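Local atomic coordinates of beta-galactosidase (Geobacillus stearothermophilus, PDB entry 4OIF), a protein that probably hydrolyses beta-D-galactosides, releasing terminal non-reducing beta-D-galactose residues, as a member of glycosyl hydrolase family 42. Residues T647-V653 with E671-Y677; F449-D453 with H624-V630; N46-V52 with R83-P89. All coordinates share one frame; numbering follows the deposited sequence.

How the contacts relate
Along the chain, contact 3 comes first, then contact 2, whose two segments stand 171 residues apart, then contact 1. Contact 3 pairs two neighbouring parallel strands, 47-50 and 83-87, of the catalytic TIM barrel. Contact 2 docks the end of helix 438-451, from the trimerisation domain region, onto residues 624-630, leading into strand 628-634 of the C-terminal beta domain, and contact 1 pairs strands within that domain. Contacts 1 and 2 are neighbours: their centres are 13 Å apart, and Gln651 and Val653 pack on Val628 and His624. Contact 3 is remote, its centre 38 Å from that of contact 1 and 36 Å from that of contact 2, and it alone approaches the predicted active site.

Contact 1 of 3, residues T647-V653 with E671-Y677; sequences TEEKQAV and EIMLDKY
A bend at chi2 (77°) brings the Glu648 carboxylate to the Tyr677 hydroxyl, while the tightly curled Met673, bent at both chi2 and chi3, is folded back over the opposing strand. Tyr677 OH gives a very short hydrogen bond, 2.5 Å, to Glu648 OE2. That oxygen lies at the edge of the tyrosine ring, near its plane, and the carboxylate stands almost perpendicular to the ring (85°). Thr296 OG1 is a second partner of OE2, so two hydroxyls hold the carboxylate. Lys676 CG sits over the centre of one face of the Tyr677 ring.

Met673 SD rests 3.6 Å from Ala652 CB, and its CE reaches the backbone N of Gln651. Between these side chains the backbones form an antiparallel ladder: Gln651-Leu674 and Val653-Ile672 are hydrogen-bonded pairs, with Ala652-Met673 the non-hydrogen-bonded pair between them. Leu674 N to Gln651 O measures 2.9 Å, and the return bond from Gln651 N is weak. On the exposed side, Lys650 and Asp675 run alongside each other into a salt bridge whose hydrogen bond, Lys650 NZ to Asp675 OD1 at 3.1 Å, is weak.

Opposite Met673 and Ala652, Val653 CG2 meets Leu674 CD1 at 3.7 Å. This buried face packs on strands 628-634 and 638-645 through Val628 and Ile643, and beyond the ladder Tyr677 lies against Met341 and Leu344 of helix 341-351.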
loop_
_atom_site.group_PDB
_atom_site.type_symbol
_atom_site.label_atom_id
_atom_site.label_comp_id
_atom_site.label_asym_id
_atom_site.label_seq_id
_atom_site.Cartn_x
_atom_site.Cartn_y
_atom_site.Cartn_z
ATOM N N THR A 647 -23.034 12.044 24.989
ATOM C CA THR A 647 -21.769 12.450 25.603
ATOM C C THR A 647 -21.483 11.558 26.793
ATOM O O THR A 647 -22.377 10.868 27.286
ATOM C CB THR A 647 -21.777 13.909 26.094
ATOM O OG1 THR A 647 -22.406 13.964 27.376
ATOM C CG2 THR A 647 -22.524 14.824 25.126
ATOM N N GLU A 648 -20.251 11.605 27.284
ATOM C CA GLU A 648 -19.844 10.738 28.378
ATOM C C GLU A 648 -19.948 11.423 29.747
ATOM O O GLU A 648 -19.263 11.034 30.698
ATOM C CB GLU A 648 -18.418 10.224 28.154
ATOM C CG GLU A 648 -18.313 9.083 27.149
ATOM C CD GLU A 648 -18.412 9.558 25.707
ATOM O OE1 GLU A 648 -17.931 10.678 25.400
ATOM O OE2 GLU A 648 -18.987 8.815 24.885
ATOM N N GLU A 649 -20.816 12.424 29.860
ATOM C CA GLU A 649 -20.988 13.113 31.136
ATOM C C GLU A 649 -22.438 13.501 31.438
ATOM O O GLU A 649 -23.326 13.413 30.583
ATOM C CB GLU A 649 -20.103 14.355 31.172
ATOM C CG GLU A 649 -20.369 15.289 30.018
ATOM C CD GLU A 649 -19.312 16.355 29.880
ATOM O OE1 GLU A 649 -19.288 17.280 30.724
ATOM O OE2 GLU A 649 -18.509 16.265 28.923
ATOM N N LYS A 650 -22.663 13.919 32.678
ATOM C CA LYS A 650 -23.969 14.378 33.101
ATOM C C LYS A 650 -24.352 15.604 32.294
ATOM O O LYS A 650 -23.498 16.373 31.842
ATOM C CB LYS A 650 -23.985 14.684 34.592
ATOM C CG LYS A 650 -24.056 13.437 35.469
ATOM C CD LYS A 650 -24.156 13.798 36.951
ATOM C CE LYS A 650 -23.730 12.632 37.827
ATOM N NZ LYS A 650 -24.501 11.415 37.472
ATOM N N GLN A 651 -25.649 15.783 32.110
ATOM C CA GLN A 651 -26.106 16.743 31.137
ATOM C C GLN A 651 -27.452 17.373 31.514
ATOM O O GLN A 651 -28.475 16.696 31.573
ATOM C CB GLN A 651 -26.177 16.053 29.785
ATOM C CG GLN A 651 -25.982 16.985 28.651
ATOM C CD GLN A 651 -24.592 17.571 28.577
ATOM O OE1 GLN A 651 -24.429 18.783 28.654
ATOM N NE2 GLN A 651 -23.586 16.719 28.391
ATOM N N ALA A 652 -27.438 18.674 31.786
ATOM C CA ALA A 652 -28.652 19.387 32.176
ATOM C C ALA A 652 -29.440 19.808 30.948
ATOM O O ALA A 652 -28.911 20.402 30.015
ATOM C CB ALA A 652 -28.322 20.600 33.032
ATOM N N VAL A 653 -30.724 19.514 30.976
ATOM C CA VAL A 653 -31.568 19.664 29.818
ATOM C C VAL A 653 -32.791 20.415 30.337
ATOM O O VAL A 653 -33.105 20.300 31.508
ATOM C CB VAL A 653 -31.876 18.259 29.212
ATOM C CG1 VAL A 653 -33.333 18.071 28.872
ATOM C CG2 VAL A 653 -30.930 17.944 28.042
ATOM N N GLU A 671 -36.128 21.567 34.327
ATOM C CA GLU A 671 -34.825 20.956 34.158
ATOM C C GLU A 671 -34.851 19.462 34.459
ATOM O O GLU A 671 -35.576 18.997 35.331
ATOM C CB GLU A 671 -33.778 21.649 35.029
ATOM C CG GLU A 671 -32.364 21.482 34.489
ATOM C CD GLU A 671 -31.298 21.960 35.454
ATOM O OE1 GLU A 671 -30.750 23.064 35.241
ATOM O OE2 GLU A 671 -30.998 21.223 36.422
ATOM N N ILE A 672 -34.049 18.726 33.699
ATOM C CA ILE A 672 -33.876 17.290 33.829
ATOM C C ILE A 672 -32.393 16.992 33.719
ATOM O O ILE A 672 -31.734 17.512 32.824
ATOM C CB ILE A 672 -34.627 16.526 32.732
ATOM C CG1 ILE A 672 -36.135 16.738 32.866
ATOM C CG2 ILE A 672 -34.253 15.048 32.754
ATOM C CD1 ILE A 672 -36.690 16.320 34.203
ATOM N N MET A 673 -31.855 16.177 34.622
ATOM C CA MET A 673 -30.476 15.718 34.475
ATOM C C MET A 673 -30.430 14.403 33.709
ATOM O O MET A 673 -31.238 13.510 33.937
ATOM C CB MET A 673 -29.792 15.547 35.831
ATOM C CG MET A 673 -29.457 16.849 36.557
ATOM S SD MET A 673 -28.465 18.036 35.611
ATOM C CE MET A 673 -27.074 17.026 35.111
ATOM N N LEU A 674 -29.484 14.299 32.786
ATOM C CA LEU A 674 -29.265 13.071 32.036
ATOM C C LEU A 674 -27.918 12.495 32.431
ATOM O O LEU A 674 -26.897 13.182 32.353
ATOM C CB LEU A 674 -29.316 13.336 30.527
ATOM C CG LEU A 674 -30.609 13.956 29.964
ATOM C CD1 LEU A 674 -30.453 14.345 28.499
ATOM C CD2 LEU A 674 -31.756 12.994 30.108
ATOM N N ASP A 675 -27.908 11.245 32.882
ATOM C CA ASP A 675 -26.644 10.548 33.082
ATOM C C ASP A 675 -26.041 10.271 31.722
ATOM O O ASP A 675 -26.725 10.402 30.695
ATOM C CB ASP A 675 -26.837 9.240 33.855
ATOM C CG ASP A 675 -27.473 9.454 35.214
ATOM O OD1 ASP A 675 -26.976 10.308 35.986
ATOM O OD2 ASP A 675 -28.477 8.773 35.503
ATOM N N LYS A 676 -24.769 9.882 31.713
ATOM C CA LYS A 676 -24.103 9.443 30.489
ATOM C C LYS A 676 -24.991 8.480 29.690
ATOM O O LYS A 676 -25.554 7.517 30.238
ATOM C CB LYS A 676 -22.761 8.774 30.817
ATOM C CG LYS A 676 -21.977 8.310 29.595
ATOM C CD LYS A 676 -21.152 7.066 29.878
ATOM C CE LYS A 676 -20.146 7.293 30.978
ATOM N NZ LYS A 676 -19.531 6.020 31.441
ATOM N N TYR A 677 -25.145 8.790 28.405
ATOM C CA TYR A 677 -25.831 7.931 27.432
ATOM C C TYR A 677 -27.320 7.767 27.713
ATOM O O TYR A 677 -27.993 6.962 27.067
ATOM C CB TYR A 677 -25.176 6.547 27.365
ATOM C CG TYR A 677 -23.762 6.562 26.834
ATOM C CD1 TYR A 677 -23.276 7.647 26.112
ATOM C CD2 TYR A 677 -22.915 5.491 27.052
ATOM C CE1 TYR A 677 -21.980 7.661 25.628
ATOM C CE2 TYR A 677 -21.624 5.490 26.576
ATOM C CZ TYR A 677 -21.155 6.572 25.866
ATOM O OH TYR A 677 -19.858 6.551 25.395
#

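Contact 2 of 3, residues F449-D453 with H624-V630. With GOL (glycerol), chain I.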
loop_
_atom_site.group_PDB
_atom_site.type_symbol
_atom_site.label_atom_id
_atom_site.label_comp_id
_atom_site.label_asym_id
_atom_site.label_seq_id
_atom_site.Cartn_x
_atom_site.Cartn_y
_atom_site.Cartn_z
ATOM N N PHE A 449 -27.927 21.879 11.701
ATOM C CA PHE A 449 -29.334 21.505 11.873
ATOM C C PHE A 449 -29.467 20.397 12.915
ATOM O O PHE A 449 -30.383 20.409 13.735
ATOM C CB PHE A 449 -29.935 21.106 10.520
ATOM C CG PHE A 449 -29.971 22.253 9.546
ATOM C CD1 PHE A 449 -31.078 23.087 9.477
ATOM C CD2 PHE A 449 -28.861 22.554 8.763
ATOM C CE1 PHE A 449 -31.100 24.175 8.620
ATOM C CE2 PHE A 449 -28.871 23.638 7.900
ATOM C CZ PHE A 449 -29.992 24.451 7.827
ATOM N N TRP A 450 -28.516 19.471 12.909
ATOM C CA TRP A 450 -28.452 18.436 13.927
ATOM C C TRP A 450 -28.235 19.078 15.293
ATOM O O TRP A 450 -28.891 18.714 16.261
ATOM C CB TRP A 450 -27.330 17.431 13.616
ATOM C CG TRP A 450 -27.372 16.172 14.451
ATOM C CD1 TRP A 450 -28.208 15.098 14.285
ATOM C CD2 TRP A 450 -26.540 15.860 15.573
ATOM N NE1 TRP A 450 -27.948 14.139 15.239
ATOM C CE2 TRP A 450 -26.925 14.582 16.038
ATOM C CE3 TRP A 450 -25.508 16.538 16.233
ATOM C CZ2 TRP A 450 -26.315 13.972 17.138
ATOM C CZ3 TRP A 450 -24.903 15.933 17.316
ATOM C CH2 TRP A 450 -25.310 14.661 17.763
ATOM N N GLU A 451 -27.322 20.045 15.356
ATOM C CA GLU A 451 -26.990 20.711 16.612
ATOM C C GLU A 451 -28.173 21.529 17.150
ATOM O O GLU A 451 -28.221 21.849 18.334
ATOM C CB GLU A 451 -25.741 21.599 16.438
ATOM C CG GLU A 451 -24.429 20.816 16.342
ATOM C CD GLU A 451 -23.191 21.685 16.155
ATOM O OE1 GLU A 451 -23.334 22.916 16.101
ATOM O OE2 GLU A 451 -22.067 21.136 16.048
ATOM N N ARG A 452 -29.131 21.837 16.280
ATOM C CA ARG A 452 -30.315 22.593 16.652
ATOM C C ARG A 452 -31.581 21.732 16.694
ATOM O O ARG A 452 -32.675 22.239 16.950
ATOM C CB ARG A 452 -30.527 23.743 15.672
ATOM C CG ARG A 452 -29.515 24.851 15.788
ATOM C CD ARG A 452 -29.859 25.774 16.926
ATOM N NE ARG A 452 -29.032 26.969 16.881
ATOM C CZ ARG A 452 -28.188 27.329 17.840
ATOM N NH1 ARG A 452 -28.068 26.584 18.932
ATOM N NH2 ARG A 452 -27.469 28.438 17.706
ATOM N N ASP A 453 -31.439 20.444 16.410
ATOM C CA ASP A 453 -32.561 19.518 16.497
ATOM C C ASP A 453 -33.616 19.889 15.468
ATOM O O ASP A 453 -34.814 19.699 15.674
ATOM C CB ASP A 453 -33.142 19.519 17.914
ATOM C CG ASP A 453 -32.077 19.301 18.967
ATOM O OD1 ASP A 453 -31.209 18.431 18.752
ATOM O OD2 ASP A 453 -32.080 20.015 19.989
ATOM N N HIS A 624 -30.273 22.622 25.799
ATOM C CA HIS A 624 -29.214 21.658 26.094
ATOM C C HIS A 624 -27.853 22.096 25.535
ATOM O O HIS A 624 -27.768 22.990 24.695
ATOM C CB HIS A 624 -29.584 20.273 25.531
ATOM C CG HIS A 624 -29.717 20.241 24.040
ATOM N ND1 HIS A 624 -28.631 20.294 23.191
ATOM C CD2 HIS A 624 -30.812 20.176 23.246
ATOM C CE1 HIS A 624 -29.051 20.261 21.939
ATOM N NE2 HIS A 624 -30.371 20.178 21.945
ATOM N N GLU A 625 -26.799 21.442 26.013
ATOM C CA GLU A 625 -25.445 21.625 25.497
ATOM C C GLU A 625 -25.187 20.734 24.294
ATOM O O GLU A 625 -25.982 19.831 23.989
ATOM C CB GLU A 625 -24.414 21.323 26.587
ATOM C CG GLU A 625 -24.590 22.163 27.838
ATOM C CD GLU A 625 -24.460 23.654 27.564
ATOM O OE1 GLU A 625 -23.750 24.032 26.613
ATOM O OE2 GLU A 625 -25.081 24.453 28.289
ATOM N N LYS A 626 -24.066 20.986 23.622
ATOM C CA LYS A 626 -23.655 20.192 22.467
ATOM C C LYS A 626 -23.490 18.713 22.808
ATOM O O LYS A 626 -22.922 18.366 23.840
ATOM C CB LYS A 626 -22.354 20.750 21.888
ATOM C CG LYS A 626 -22.562 22.010 21.072
ATOM C CD LYS A 626 -21.277 22.517 20.466
ATOM C CE LYS A 626 -21.579 23.653 19.511
ATOM N NZ LYS A 626 -22.772 24.416 19.979
ATOM N N GLY A 627 -23.999 17.843 21.943
ATOM C CA GLY A 627 -23.849 16.413 22.144
ATOM C C GLY A 627 -25.116 15.799 22.697
ATOM O O GLY A 627 -25.213 14.584 22.900
ATOM N N VAL A 628 -26.087 16.658 22.979
ATOM C CA VAL A 628 -27.427 16.192 23.268
ATOM C C VAL A 628 -28.252 16.373 22.023
ATOM O O VAL A 628 -28.383 17.483 21.528
ATOM C CB VAL A 628 -28.083 16.951 24.418
ATOM C CG1 VAL A 628 -29.554 16.570 24.535
ATOM C CG2 VAL A 628 -27.360 16.662 25.683
ATOM N N SER A 629 -28.798 15.277 21.519
ATOM C CA SER A 629 -29.589 15.302 20.309
ATOM C C SER A 629 -31.052 15.174 20.666
ATOM O O SER A 629 -31.439 14.289 21.421
ATOM C CB SER A 629 -29.152 14.171 19.363
ATOM O OG SER A 629 -29.974 14.119 18.212
ATOM N N VAL A 630 -31.874 16.064 20.135
ATOM C CA VAL A 630 -33.306 15.938 20.332
ATOM C C VAL A 630 -33.940 15.707 18.977
ATOM O O VAL A 630 -33.751 16.506 18.066
ATOM C CB VAL A 630 -33.917 17.186 21.017
ATOM C CG1 VAL A 630 -35.425 17.042 21.121
ATOM C CG2 VAL A 630 -33.297 17.400 22.403
HETATM C C1 GOL I . -30.926 23.301 21.995
HETATM O O1 GOL I . -32.102 23.767 21.382
HETATM C C2 GOL I . -29.726 23.962 21.346
HETATM O O2 GOL I . -30.119 24.436 20.075
HETATM C C3 GOL I . -29.365 25.116 22.272
HETATM O O3 GOL I . -30.073 24.967 23.490
HETATM O O HOH W 1 -29.841 11.962 16.150
HETATM O O HOH W 2 -27.545 18.429 18.848
HETATM O O HOH W 3 -30.580 16.561 16.951
#
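Asp453 grips both His624 and Val630 from the C-terminal end of helix 438-451, where a Schellman motif with positive phi (65°) at Asp453 turns the chain out of the helix. The contact joins the trimerisation domain region to strand 628-634 of the C-terminal beta domain.

Two direct hydrogen bonds carry it. His624 NE2 donates to Asp453 OD2 at 2.6 Å; the oxygen lies in the imidazole plane and uses its syn lone pair, although carboxylate and ring are turned 50° apart. The other carboxylate oxygen takes the backbone of the strand: Val630 N reaches Asp453 OD1 at 2.8 Å, coming from above the carboxylate plane. At the far side of the imidazole, His624 ND1 donates to Glu625 O, 2.8 Å away. With both ring nitrogens acting as donors, the histidine is probably protonated, and Asp453 would favour that state. His624 CG stands between its backbone N and carbonyl carbon (chi1 63°), which puts the ring across Val628 CG1 on one face and a glycerol carbon on the other. The glycerol, probably from the crystallisation liquor, accepts from Arg452 NH1 and from His624 N.

Charge contributes less. Glu451 OE1 is salt-bridged to Arg604, and Lys626 NZ stays beyond salt-bridge range.

Apolar contact comes from Trp450, whose CZ2 packs 3.6 Å from Ser629 CB.

Waters fill the seam between helix and strand. One donates to both Trp450 O and Val628 O, another links Trp450 O, Asp453 OD1 and Ser629 OG, and a third accepts from Trp450 NE1 at 3.0 Å while sitting 3.0 Å from Ser629 OG.

Contact 3 of 3, residues N46-V52 with R83-P89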
loop_
_atom_site.group_PDB
_atom_site.type_symbol
_atom_site.label_atom_id
_atom_site.label_comp_id
_atom_site.label_asym_id
_atom_site.label_seq_id
_atom_site.Cartn_x
_atom_site.Cartn_y
_atom_site.Cartn_z
ATOM N N ASN A 46 -39.060 -10.482 19.188
ATOM C CA ASN A 46 -40.292 -10.969 18.577
ATOM C C ASN A 46 -40.190 -11.244 17.074
ATOM O O ASN A 46 -41.055 -11.893 16.483
ATOM C CB ASN A 46 -41.414 -9.955 18.832
ATOM C CG ASN A 46 -41.020 -8.535 18.447
ATOM O OD1 ASN A 46 -40.519 -8.290 17.352
ATOM N ND2 ASN A 46 -41.236 -7.593 19.357
ATOM N N THR A 47 -39.141 -10.734 16.448
ATOM C CA THR A 47 -39.041 -10.812 15.000
ATOM C C THR A 47 -37.678 -11.339 14.585
ATOM O O THR A 47 -36.644 -10.865 15.067
ATOM C CB THR A 47 -39.298 -9.445 14.360
ATOM O OG1 THR A 47 -40.576 -8.967 14.796
ATOM C CG2 THR A 47 -39.291 -9.549 12.834
ATOM N N PHE A 48 -37.679 -12.341 13.708
ATOM C CA PHE A 48 -36.417 -12.971 13.326
ATOM C C PHE A 48 -36.303 -13.204 11.822
ATOM O O PHE A 48 -37.216 -13.732 11.185
ATOM C CB PHE A 48 -36.238 -14.281 14.103
ATOM C CG PHE A 48 -36.369 -14.100 15.586
ATOM C CD1 PHE A 48 -35.294 -13.666 16.342
ATOM C CD2 PHE A 48 -37.587 -14.308 16.217
ATOM C CE1 PHE A 48 -35.428 -13.467 17.699
ATOM C CE2 PHE A 48 -37.724 -14.110 17.579
ATOM C CZ PHE A 48 -36.648 -13.689 18.320
ATOM N N THR A 49 -35.169 -12.786 11.275
ATOM C CA THR A 49 -34.863 -12.952 9.874
ATOM C C THR A 49 -34.220 -14.306 9.627
ATOM O O THR A 49 -33.074 -14.537 10.022
ATOM C CB THR A 49 -33.931 -11.854 9.387
ATOM O OG1 THR A 49 -34.524 -10.583 9.667
ATOM C CG2 THR A 49 -33.696 -11.986 7.903
ATOM N N VAL A 50 -34.961 -15.198 8.974
ATOM C CA VAL A 50 -34.522 -16.578 8.822
ATOM C C VAL A 50 -34.227 -16.920 7.363
ATOM O O VAL A 50 -34.867 -16.395 6.442
ATOM C CB VAL A 50 -35.575 -17.546 9.412
ATOM C CG1 VAL A 50 -35.115 -19.002 9.312
ATOM C CG2 VAL A 50 -35.828 -17.183 10.863
ATOM N N GLY A 51 -33.221 -17.766 7.166
ATOM C CA GLY A 51 -32.897 -18.302 5.857
ATOM C C GLY A 51 -31.948 -17.514 4.970
ATOM O O GLY A 51 -31.822 -17.845 3.791
ATOM N N VAL A 52 -31.268 -16.498 5.510
ATOM C CA VAL A 52 -30.462 -15.599 4.671
ATOM C C VAL A 52 -29.352 -16.361 3.933
ATOM O O VAL A 52 -29.081 -16.113 2.756
ATOM C CB VAL A 52 -29.845 -14.439 5.488
ATOM C CG1 VAL A 52 -29.103 -13.482 4.576
ATOM C CG2 VAL A 52 -30.926 -13.684 6.228
ATOM N N ARG A 83 -42.597 -13.329 15.072
ATOM C CA ARG A 83 -42.808 -13.271 13.631
ATOM C C ARG A 83 -41.519 -13.616 12.883
ATOM O O ARG A 83 -40.407 -13.512 13.419
ATOM C CB ARG A 83 -43.319 -11.889 13.188
ATOM C CG ARG A 83 -44.529 -11.331 13.961
ATOM C CD ARG A 83 -45.800 -12.159 13.826
ATOM N NE ARG A 83 -46.342 -12.073 12.482
ATOM C CZ ARG A 83 -47.225 -11.160 12.086
ATOM N NH1 ARG A 83 -47.672 -10.252 12.949
ATOM N NH2 ARG A 83 -47.659 -11.157 10.827
ATOM N N VAL A 84 -41.682 -14.037 11.636
ATOM C CA VAL A 84 -40.544 -14.340 10.789
ATOM C C VAL A 84 -40.447 -13.385 9.602
ATOM O O VAL A 84 -41.415 -13.199 8.866
ATOM C CB VAL A 84 -40.605 -15.776 10.251
ATOM C CG1 VAL A 84 -39.414 -16.030 9.309
ATOM C CG2 VAL A 84 -40.648 -16.778 11.404
ATOM N N ILE A 85 -39.284 -12.753 9.457
ATOM C CA ILE A 85 -38.870 -12.139 8.201
ATOM C C ILE A 85 -38.156 -13.221 7.398
ATOM O O ILE A 85 -37.043 -13.622 7.747
ATOM C CB ILE A 85 -37.935 -10.929 8.418
ATOM C CG1 ILE A 85 -38.664 -9.816 9.166
ATOM C CG2 ILE A 85 -37.403 -10.395 7.085
ATOM C CD1 ILE A 85 -37.745 -8.698 9.615
ATOM N N LEU A 86 -38.800 -13.722 6.349
ATOM C CA LEU A 86 -38.215 -14.807 5.575
ATOM C C LEU A 86 -37.340 -14.233 4.479
ATOM O O LEU A 86 -37.771 -13.389 3.696
ATOM C CB LEU A 86 -39.296 -15.708 4.979
ATOM C CG LEU A 86 -38.800 -16.976 4.273
ATOM C CD1 LEU A 86 -37.850 -17.748 5.158
ATOM C CD2 LEU A 86 -39.958 -17.861 3.866
ATOM N N ALA A 87 -36.098 -14.685 4.441
ATOM C CA ALA A 87 -35.175 -14.235 3.423
ATOM C C ALA A 87 -35.086 -15.239 2.292
ATOM O O ALA A 87 -35.220 -16.448 2.517
ATOM C CB ALA A 87 -33.795 -14.003 4.018
ATOM N N THR A 88 -34.862 -14.737 1.079
ATOM C CA THR A 88 -34.450 -15.601 -0.019
ATOM C C THR A 88 -32.934 -15.815 0.062
ATOM O O THR A 88 -32.200 -14.933 0.494
ATOM C CB THR A 88 -34.839 -15.022 -1.364
ATOM O OG1 THR A 88 -34.068 -13.841 -1.622
ATOM C CG2 THR A 88 -36.333 -14.683 -1.361
ATOM N N PRO A 89 -32.466 -17.001 -0.339
ATOM C CA PRO A 89 -31.093 -17.380 -0.008
ATOM C C PRO A 89 -30.045 -17.045 -1.064
ATOM O O PRO A 89 -28.930 -17.564 -0.960
ATOM C CB PRO A 89 -31.203 -18.901 0.155
ATOM C CG PRO A 89 -32.241 -19.282 -0.850
ATOM C CD PRO A 89 -33.237 -18.136 -0.879
HETATM O O HOH W 4 -34.204 -18.936 2.331
HETATM O O HOH W 5 -29.627 -14.525 0.753
#
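Thr47 and Thr49 hold Ile85 from across the strand pair. Thr47 chi1 of -56° sets OG1 beside the backbone N and leaves CG2 anti to that N, where CG2 touches Ile85 CD1 at 3.7 Å, and Thr49 OG1 lies 3.6 Å from Ile85 CB. On the other face, Val50 CG2 meets Val84 CG1 more loosely. Just past the end of strand 47-50, Val52 CG2 packs on Ala87 CB at 3.6 Å.

Beneath these side chains, backbone bonds alternate between the strands: Phe48 N donates to Arg83 O, Ile85 N to Phe48 O, Val50 N to Ile85 O, and Ala87 N to Val50 O at 2.9 Å. This is the parallel ladder of adjacent TIM-barrel strands, 47-50 and 83-87, joined by a beta-alpha-beta crossover through helix 68-79. Past it, Gly51 turns the chain with positive phi (88°); at these angles a CB would be wedged against Val50 O, and it would also point at the second strand, near Ala87 O. Two waters then continue the pairing, one donating to Gly51 O and Ala87 O, the other to Val52 O and Thr88 O.

Thr47 OG1 donates to Asn46 OD1 at 2.6 Å, and that amide oxygen also accepts from His17 N. Replacing Thr47 with an alanine would probably leave Asn46 OD1 without its hydroxyl donor and open a gap beside Ile85 CD1.

Further out, strand 16-21 flanks the pair through backbone bonds from Thr47 and Thr49 to Gly19, while Ile85 packs on Met152 and His154 of strand 150-154. Thr88 OG1 is bonded to Ser156 N and Glu239. Val52 touches Asn157, a predicted substrate-binding residue, and its side chain is about 6 Å from that of Glu322, the predicted nucleophile.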